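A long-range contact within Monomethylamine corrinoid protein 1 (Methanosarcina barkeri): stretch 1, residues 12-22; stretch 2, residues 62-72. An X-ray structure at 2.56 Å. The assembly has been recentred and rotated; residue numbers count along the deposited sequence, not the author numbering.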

ATOM      1  N   ALA A  12      15.906  10.687   8.002  1.00 26.75           N
ATOM      2  CA  ALA A  12      16.270   9.357   8.479  1.00 26.05           C
ATOM      3  C   ALA A  12      16.162   8.351   7.339  1.00 29.44           C
ATOM      4  O   ALA A  12      16.948   7.403   7.257  1.00 28.32           O
ATOM      5  N   ILE A  13      15.185   8.565   6.462  1.00 25.18           N
ATOM      6  CA  ILE A  13      14.980   7.694   5.312  1.00 28.25           C
ATOM      7  C   ILE A  13      16.037   8.009   4.250  1.00 32.64           C
ATOM      8  O   ILE A  13      16.704   7.109   3.731  1.00 27.13           O
ATOM      9  N   VAL A  14      16.196   9.293   3.944  1.00 31.67           N
ATOM     10  CA  VAL A  14      17.170   9.726   2.952  1.00 23.05           C
ATOM     11  C   VAL A  14      18.582   9.264   3.301  1.00 27.30           C
ATOM     12  O   VAL A  14      19.351   8.895   2.416  1.00 33.30           O
ATOM     13  N   ASN A  15      18.921   9.270   4.585  1.00 20.95           N
ATOM     14  CA  ASN A  15      20.261   8.861   5.008  1.00 29.27           C
ATOM     15  C   ASN A  15      20.381   7.430   5.534  1.00 30.38           C
ATOM     16  O   ASN A  15      21.267   7.131   6.335  1.00 29.76           O
ATOM     17  N   GLN A  16      19.495   6.553   5.079  1.00 29.47           N
ATOM     18  CA  GLN A  16      19.501   5.147   5.482  1.00 32.30           C
ATOM     19  C   GLN A  16      19.754   4.909   6.966  1.00 27.83           C
ATOM     20  O   GLN A  16      20.564   4.059   7.329  1.00 34.48           O
ATOM     21  N   ASN A  17      19.060   5.652   7.821  1.00 27.22           N
ATOM     22  CA  ASN A  17      19.219   5.487   9.261  1.00 31.61           C
ATOM     23  C   ASN A  17      18.165   4.497   9.765  1.00 30.66           C
ATOM     24  O   ASN A  17      17.176   4.883  10.387  1.00 33.84           O
ATOM     25  N   VAL A  18      18.396   3.217   9.492  1.00 32.79           N
ATOM     26  CA  VAL A  18      17.473   2.154   9.877  1.00 28.80           C
ATOM     27  C   VAL A  18      17.181   2.092  11.371  1.00 30.68           C
ATOM     28  O   VAL A  18      16.025   2.043  11.781  1.00 30.73           O
ATOM     29  N   ALA A  19      18.229   2.078  12.184  1.00 27.39           N
ATOM     30  CA  ALA A  19      18.062   2.011  13.630  1.00 30.99           C
ATOM     31  C   ALA A  19      17.314   3.213  14.204  1.00 34.64           C
ATOM     32  O   ALA A  19      16.482   3.066  15.097  1.00 45.35           O
ATOM     33  N   GLY A  20      17.605   4.397  13.678  1.00 32.80           N
ATOM     34  CA  GLY A  20      16.982   5.608  14.178  1.00 27.99           C
ATOM     35  C   GLY A  20      15.531   5.885  13.837  1.00 38.25           C
ATOM     36  O   GLY A  20      14.770   6.340  14.693  1.00 41.07           O
ATOM     37  N   THR A  21      15.140   5.625  12.596  1.00 34.10           N
ATOM     38  CA  THR A  21      13.777   5.878  12.165  1.00 34.49           C
ATOM     39  C   THR A  21      12.707   5.495  13.186  1.00 41.73           C
ATOM     40  O   THR A  21      11.752   6.246  13.408  1.00 40.30           O
ATOM     41  N   PRO A  22      12.848   4.327  13.827  1.00 42.44           N
ATOM     42  CA  PRO A  22      11.844   3.921  14.814  1.00 40.77           C
ATOM     43  C   PRO A  22      11.779   4.863  16.012  1.00 34.98           C
ATOM     44  O   PRO A  22      10.697   5.244  16.451  1.00 30.02           O
ATOM     45  N   PRO A  62      22.251  -0.457  -2.506  1.00 36.52           N
ATOM     46  CA  PRO A  62      22.518  -0.702  -1.090  1.00 35.69           C
ATOM     47  C   PRO A  62      21.797   0.337  -0.244  1.00 29.27           C
ATOM     48  O   PRO A  62      21.318   0.017   0.845  1.00 35.56           O
ATOM     49  N   GLN A  63      21.708   1.559  -0.776  1.00 18.65           N
ATOM     50  CA  GLN A  63      21.051   2.667  -0.095  1.00 24.90           C
ATOM     51  C   GLN A  63      19.532   2.519  -0.072  1.00 22.65           C
ATOM     52  O   GLN A  63      18.878   2.888   0.902  1.00 27.31           O
ATOM     53  N   ILE A  64      18.974   2.005  -1.162  1.00 21.69           N
ATOM     54  CA  ILE A  64      17.534   1.817  -1.268  1.00 23.22           C
ATOM     55  C   ILE A  64      17.069   0.694  -0.346  1.00 29.33           C
ATOM     56  O   ILE A  64      15.979   0.758   0.224  1.00 22.63           O
ATOM     57  N   MET A  65      17.892  -0.336  -0.195  1.00 23.33           N
ATOM     58  CA  MET A  65      17.531  -1.447   0.675  1.00 28.16           C
ATOM     59  C   MET A  65      17.416  -0.956   2.104  1.00 25.74           C
ATOM     60  O   MET A  65      16.445  -1.259   2.797  1.00 24.20           O
ATOM     61  N   MET A  66      18.405  -0.179   2.534  1.00 27.35           N
ATOM     62  CA  MET A  66      18.408   0.351   3.885  1.00 28.48           C
ATOM     63  C   MET A  66      17.301   1.366   4.127  1.00 30.89           C
ATOM     64  O   MET A  66      16.766   1.454   5.232  1.00 26.53           O
ATOM     65  N   SER A  67      16.945   2.127   3.096  1.00 31.85           N
ATOM     66  CA  SER A  67      15.868   3.094   3.237  1.00 24.60           C
ATOM     67  C   SER A  67      14.558   2.318   3.312  1.00 23.83           C
ATOM     68  O   SER A  67      13.619   2.724   3.994  1.00 24.44           O
ATOM     69  N   GLY A  68      14.507   1.187   2.618  1.00 17.17           N
ATOM     70  CA  GLY A  68      13.314   0.366   2.639  1.00 20.69           C
ATOM     71  C   GLY A  68      13.131  -0.247   4.014  1.00 29.40           C
ATOM     72  O   GLY A  68      12.034  -0.228   4.579  1.00 29.80           O
ATOM     73  N   LYS A  69      14.215  -0.788   4.557  1.00 21.51           N
ATOM     74  CA  LYS A  69      14.166  -1.398   5.875  1.00 30.29           C
ATOM     75  C   LYS A  69      13.904  -0.314   6.915  1.00 25.06           C
ATOM     76  O   LYS A  69      13.253  -0.558   7.926  1.00 34.71           O
ATOM     77  N   ALA A  70      14.403   0.888   6.653  1.00 26.20           N
ATOM     78  CA  ALA A  70      14.205   2.005   7.566  1.00 20.92           C
ATOM     79  C   ALA A  70      12.715   2.311   7.695  1.00 33.11           C
ATOM     80  O   ALA A  70      12.226   2.585   8.795  1.00 25.41           O
ATOM     81  N   MET A  71      11.993   2.262   6.575  1.00 19.20           N
ATOM     82  CA  MET A  71      10.570   2.541   6.616  1.00 21.95           C
ATOM     83  C   MET A  71       9.747   1.363   7.129  1.00 23.99           C
ATOM     84  O   MET A  71       8.696   1.557   7.732  1.00 31.25           O
ATOM     85  N   SER A  72      10.214   0.144   6.896  1.00 25.87           N
ATOM     86  CA  SER A  72       9.492  -1.026   7.377  1.00 28.64           C
ATOM     87  C   SER A  72       9.543  -1.043   8.905  1.00 29.35           C
ATOM     88  O   SER A  72       8.566  -1.386   9.570  1.00 25.66           O
TER

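The contact sets the end of one helix, the turn after it and the first part of the next helix against part of a longer helix, residues 62-72, and buries 540 Å² summed over both sides. Asn15 is the first residue to leave helical phi/psi after the first helix, and Gln16, which follows at phi/psi 42/47, is the first residue of the turn to touch the second stretch. Two CA pairs fix the register: Gln16 CA lies 4.7 Å from Ser67 CA, and Val18 CA only 4.0 Å from Ala70 CA. At the latter spacing the Ala70 methyl points sideways rather than between the two CA atoms, with Ala70 CB 3.9 Å from Val18 CA.

Ser67 is the polar centre. With chi1 at -75° (m), its OG donates to Ile13 O at 2.6 Å, a carbonyl near the end of the first helix that also accepts from Gln16 N. The same hydroxyl receives Gln16 NE2, at 2.8 Å from NE2 to Ser67 OG and an N-H...O angle of 160°. Gln16 reaches it by folding back: chi1 is -62° (m), chi2 69° (p) and chi3 56°. This curled conformation lets NE2 also make a weak bond to Val14 O (2.8 Å, angle 122°), while CG packs 3.0 Å from Gln63 O and CB rests 3.5 Å from Met66 CB. The amide is thus held against both stretches.

Ile13 leaves its CA sideways, but its m, m rotamer (-61°, -62°) brings CD1 inward, 3.9 Å from Ala70 CB and 4.1 Å from Met71 CB. Val18, with chi1 at -171° (t), splits its methyls between two neighbours along the helix: CG2 lies 3.3 Å from Met66 O and 3.9 Å from Met66 CE, whereas CG1 lies 3.5 Å from Lys69 CG. Met66 points its CB toward the turn, and its m, t, p chain carries CE to that valine methyl. Lys69 contributes the aliphatic part of its side chain; its end leads away.

Thr21 points toward the helix. Its chi1 of -62° (m) places OG1 3.0 Å from Asn17 O, to which it donates, and CG2 3.2 Å from Ala70 O. Asn17 itself points away and serves the turn: at chi1 -174° (t), its OD1 accepts from Gly20 N at 2.9 Å, a capping bond at the approach to the next helix. Gly20 has no side chain, and an ideal CB there would come within 2.5 Å of Asn17 ND2. A 5-hydroxybenzimidazolylcobamide also touches this region, in keeping with a corrinoid protein.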

ATOM      1  CB  ALA A  12      15.366   8.949   9.627  1.00 31.63           C
ATOM      2  CB  ILE A  13      13.574   7.896   4.705  1.00 25.87           C
ATOM      3  CG1 ILE A  13      12.503   7.548   5.737  1.00 27.66           C
ATOM      4  CG2 ILE A  13      13.399   7.019   3.476  1.00 23.86           C
ATOM      5  CD1 ILE A  13      12.533   6.102   6.186  1.00 34.09           C
ATOM      6  CB  VAL A  14      17.183  11.270   2.803  1.00 25.99           C
ATOM      7  CG1 VAL A  14      18.170  11.673   1.722  1.00 25.68           C
ATOM      8  CG2 VAL A  14      15.785  11.786   2.461  1.00  9.61           C
ATOM      9  CB  ASN A  15      20.793   9.835   6.060  1.00 28.40           C
ATOM     10  CG  ASN A  15      20.792  11.265   5.572  1.00 36.91           C
ATOM     11  OD1 ASN A  15      21.177  11.542   4.433  1.00 37.21           O
ATOM     12  ND2 ASN A  15      20.365  12.185   6.428  1.00 26.77           N
ATOM     13  CB  GLN A  16      20.543   4.365   4.671  1.00 20.92           C
ATOM     14  CG  GLN A  16      20.290   4.338   3.170  1.00 32.02           C
ATOM     15  CD  GLN A  16      20.494   5.686   2.518  1.00 37.94           C
ATOM     16  OE1 GLN A  16      21.563   6.287   2.635  1.00 27.43           O
ATOM     17  NE2 GLN A  16      19.472   6.169   1.819  1.00 35.02           N
ATOM     18  CB  ASN A  17      19.064   6.836   9.972  1.00 14.06           C
ATOM     19  CG  ASN A  17      19.372   6.751  11.453  1.00 27.07           C
ATOM     20  OD1 ASN A  17      19.606   5.667  11.989  1.00 32.12           O
ATOM     21  ND2 ASN A  17      19.371   7.896  12.124  1.00 19.94           N
ATOM     22  CB  VAL A  18      18.005   0.779   9.444  1.00 24.26           C
ATOM     23  CG1 VAL A  18      16.944  -0.268   9.657  1.00 20.74           C
ATOM     24  CG2 VAL A  18      18.450   0.819   8.000  1.00 22.04           C
ATOM     25  CB  ALA A  19      19.421   1.893  14.295  1.00 30.28           C
ATOM     26  CB  THR A  21      13.490   5.165  10.841  1.00 40.01           C
ATOM     27  OG1 THR A  21      14.363   5.683   9.832  1.00 46.86           O
ATOM     28  CG2 THR A  21      12.053   5.387  10.412  1.00 43.37           C
ATOM     29  CB  PRO A  22      12.289   2.507  15.185  1.00 34.93           C
ATOM     30  CG  PRO A  22      12.872   2.020  13.894  1.00 43.72           C
ATOM     31  CD  PRO A  22      13.740   3.201  13.517  1.00 43.88           C
ATOM     32  CB  PRO A  62      24.039  -0.593  -1.011  1.00 37.80           C
ATOM     33  CG  PRO A  62      24.444  -1.064  -2.412  1.00 38.82           C
ATOM     34  CD  PRO A  62      23.506  -0.251  -3.243  1.00 42.83           C
ATOM     35  CB  GLN A  63      21.401   4.001  -0.764  1.00 29.22           C
ATOM     36  CG  GLN A  63      22.843   4.483  -0.591  1.00 31.48           C
ATOM     37  CD  GLN A  63      23.838   3.732  -1.456  1.00 29.62           C
ATOM     38  OE1 GLN A  63      23.783   3.791  -2.684  1.00 37.72           O
ATOM     39  NE2 GLN A  63      24.757   3.021  -0.817  1.00 23.31           N
ATOM     40  CB  ILE A  64      17.124   1.487  -2.720  1.00 26.45           C
ATOM     41  CG1 ILE A  64      17.503   2.648  -3.638  1.00 21.55           C
ATOM     42  CG2 ILE A  64      15.627   1.216  -2.799  1.00 21.52           C
ATOM     43  CD1 ILE A  64      16.854   3.961  -3.273  1.00 31.97           C
ATOM     44  CB  MET A  65      18.575  -2.557   0.590  1.00 23.24           C
ATOM     45  CG  MET A  65      18.635  -3.200  -0.775  1.00 28.83           C
ATOM     46  SD  MET A  65      19.942  -4.402  -0.915  1.00 43.17           S
ATOM     47  CE  MET A  65      19.012  -5.782  -1.423  1.00 55.12           C
ATOM     48  CB  MET A  66      19.774   0.941   4.205  1.00 21.26           C
ATOM     49  CG  MET A  66      20.812  -0.138   4.454  1.00 25.74           C
ATOM     50  SD  MET A  66      22.383   0.514   4.962  1.00 36.73           S
ATOM     51  CE  MET A  66      22.092   0.678   6.696  1.00 40.76           C
ATOM     52  CB  SER A  67      15.852   4.058   2.053  1.00 21.70           C
ATOM     53  OG  SER A  67      16.907   4.995   2.158  1.00 23.92           O
ATOM     54  CB  LYS A  69      15.482  -2.122   6.172  1.00 22.58           C
ATOM     55  CG  LYS A  69      15.564  -2.746   7.553  1.00 34.45           C
ATOM     56  CD  LYS A  69      14.546  -3.861   7.748  1.00 41.82           C
ATOM     57  CE  LYS A  69      14.636  -4.436   9.164  1.00 44.92           C
ATOM     58  NZ  LYS A  69      13.616  -5.493   9.443  1.00 23.22           N
ATOM     59  CB  ALA A  70      14.940   3.228   7.063  1.00 23.16           C
ATOM     60  CB  MET A  71      10.038   2.975   5.249  1.00 28.48           C
ATOM     61  CG  MET A  71       8.778   3.822   5.400  1.00 29.59           C
ATOM     62  SD  MET A  71       7.953   4.294   3.904  1.00 48.09           S
ATOM     63  CE  MET A  71       8.846   5.737   3.528  1.00 44.02           C
ATOM     64  CB  SER A  72      10.117  -2.300   6.816  1.00 26.93           C
ATOM     65  OG  SER A  72      10.156  -2.243   5.404  1.00 50.00           O
TER